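PDB 5H66: segregation and condensation protein A, which probably serves as the kleisin subunit of the bacterial condensin complex, joining its partner proteins in chromosome condensation and segregation. Local coordinates for residues A48-E51 with L52-N55. Sequence-based numbering, arbitrary orientation.
Sequences AVLE and LMKN
The carbonyl oxygen of L50 is gripped twice: K54 N reaches L50 O at 3.1 Å, and a polar side chain of another protein's chain also hydrogen-bonds to it. The carbonyl oxygen of V49 receives the amide of M53 in a backbone bond of 2.8 Å from N to O, and the methionine side chain leans against the same oxygen, with M53 CG 3.1 Å from V49 O. CG stands beside the backbone N of M53 (chi1 -66°), which sends the thioether back along the helix. There M53 SD lies 4.1 Å from V49 CG1, and CD2 of L50 approaches the sulfur at a similar distance. Two residues on from V49, the carbonyl of E51 takes N55 N at 3.0 Å, while the carboxamide carbon of N55 rests near that oxygen. The E51-N55 bond closes the end of helix 39-54, for N55 is the first residue to leave helical geometry. The setting is a small winged-helix-like domain, as in the C-terminal part of kleisins, and the inner side of this helix is wedged between helix 11-23 and strand 58-62: L52 packs on V18 and V58, and V49 and M53 both lie on I60. Trimming M53 to alanine is likely to open a gap beside V49 CG1 and leave I60 without its thioether neighbour. E51 and K54 run alongside each other, pointing the same way. E51 OE2 touches the aliphatic K54 CD at 3.7 Å, yet stays 4.2 Å from K54 NZ, so the opposite charges probably attract without forming a salt bridge.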
ATOM      1  N   ALA C  48      25.554  -3.364  -0.111  1.00 47.74           N
ATOM      2  CA  ALA C  48      26.829  -2.667  -0.245  1.00 46.84           C
ATOM      3  C   ALA C  48      27.011  -2.134  -1.658  1.00 46.73           C
ATOM      4  O   ALA C  48      27.398  -0.976  -1.852  1.00 46.54           O
ATOM      5  CB  ALA C  48      27.979  -3.602   0.132  1.00 51.63           C
ATOM      6  N   VAL C  49      26.722  -2.968  -2.662  1.00 46.46           N
ATOM      7  CA  VAL C  49      26.886  -2.550  -4.053  1.00 48.30           C
ATOM      8  C   VAL C  49      25.974  -1.371  -4.372  1.00 48.52           C
ATOM      9  O   VAL C  49      26.389  -0.410  -5.032  1.00 47.53           O
ATOM     10  CB  VAL C  49      26.639  -3.737  -5.001  1.00 46.24           C
ATOM     11  CG1 VAL C  49      26.722  -3.283  -6.445  1.00 51.89           C
ATOM     12  CG2 VAL C  49      27.644  -4.842  -4.738  1.00 51.08           C
ATOM     13  N   LEU C  50      24.719  -1.420  -3.911  1.00 48.05           N
ATOM     14  CA  LEU C  50      23.814  -0.295  -4.132  1.00 44.81           C
ATOM     15  C   LEU C  50      24.358   0.980  -3.504  1.00 45.05           C
ATOM     16  O   LEU C  50      24.244   2.065  -4.086  1.00 44.25           O
ATOM     17  CB  LEU C  50      22.426  -0.609  -3.570  1.00 42.02           C
ATOM     18  CG  LEU C  50      21.705  -1.849  -4.090  1.00 42.12           C
ATOM     19  CD1 LEU C  50      20.495  -2.155  -3.212  1.00 41.04           C
ATOM     20  CD2 LEU C  50      21.282  -1.662  -5.531  1.00 42.21           C
ATOM     21  N   GLU C  51      24.956   0.872  -2.315  1.00 44.86           N
ATOM     22  CA  GLU C  51      25.507   2.059  -1.670  1.00 48.07           C
ATOM     23  C   GLU C  51      26.738   2.567  -2.411  1.00 50.35           C
ATOM     24  O   GLU C  51      26.938   3.781  -2.535  1.00 48.33           O
ATOM     25  CB  GLU C  51      25.841   1.760  -0.210  1.00 48.66           C
ATOM     26  CG  GLU C  51      25.994   3.004   0.656  1.00 49.67           C
ATOM     27  CD  GLU C  51      24.671   3.690   0.919  1.00 52.87           C
ATOM     28  OE1 GLU C  51      23.658   2.975   1.092  1.00 51.10           O
ATOM     29  OE2 GLU C  51      24.642   4.938   0.959  1.00 54.90           O
ATOM     30  N   LEU C  52      27.575   1.652  -2.910  1.00 50.82           N
ATOM     31  CA  LEU C  52      28.738   2.067  -3.689  1.00 52.07           C
ATOM     32  C   LEU C  52      28.314   2.748  -4.984  1.00 54.29           C
ATOM     33  O   LEU C  52      28.933   3.729  -5.410  1.00 54.40           O
ATOM     34  CB  LEU C  52      29.636   0.863  -3.976  1.00 52.00           C
ATOM     35  CG  LEU C  52      30.423   0.348  -2.767  1.00 52.50           C
ATOM     36  CD1 LEU C  52      30.912  -1.064  -3.009  1.00 55.37           C
ATOM     37  CD2 LEU C  52      31.585   1.276  -2.450  1.00 57.36           C
ATOM     38  N   MET C  53      27.249   2.242  -5.616  1.00 50.72           N
ATOM     39  CA  MET C  53      26.678   2.916  -6.776  1.00 49.98           C
ATOM     40  C   MET C  53      26.244   4.336  -6.431  1.00 51.87           C
ATOM     41  O   MET C  53      26.432   5.263  -7.228  1.00 53.60           O
ATOM     42  CB  MET C  53      25.491   2.115  -7.318  1.00 49.45           C
ATOM     43  CG  MET C  53      25.863   0.761  -7.880  1.00 48.44           C
ATOM     44  SD  MET C  53      24.452  -0.338  -8.159  1.00 49.51           S
ATOM     45  CE  MET C  53      23.696   0.439  -9.585  1.00 50.27           C
ATOM     46  N   LYS C  54      25.656   4.524  -5.245  1.00 50.94           N
ATOM     47  CA  LYS C  54      25.181   5.846  -4.852  1.00 50.94           C
ATOM     48  C   LYS C  54      26.335   6.809  -4.590  1.00 52.84           C
ATOM     49  O   LYS C  54      26.187   8.020  -4.782  1.00 51.63           O
ATOM     50  CB  LYS C  54      24.287   5.733  -3.615  1.00 48.19           C
ATOM     51  CG  LYS C  54      23.632   7.036  -3.197  1.00 47.11           C
ATOM     52  CD  LYS C  54      23.176   6.983  -1.747  1.00 46.88           C
ATOM     53  CE  LYS C  54      22.789   8.366  -1.243  1.00 49.08           C
ATOM     54  NZ  LYS C  54      22.251   8.324   0.143  1.00 50.92           N
ATOM     55  N   ASN C  55      27.479   6.297  -4.148  1.00 53.71           N
ATOM     56  CA  ASN C  55      28.655   7.120  -3.907  1.00 55.74           C
ATOM     57  C   ASN C  55      29.566   7.209  -5.124  1.00 59.05           C
ATOM     58  O   ASN C  55      30.718   7.636  -4.990  1.00 60.95           O
ATOM     59  CB  ASN C  55      29.435   6.585  -2.704  1.00 57.13           C
ATOM     60  CG  ASN C  55      28.639   6.667  -1.418  1.00 56.75           C
ATOM     61  OD1 ASN C  55      27.718   7.480  -1.295  1.00 56.45           O
ATOM     62  ND2 ASN C  55      28.984   5.823  -0.453  1.00 53.84           N
TER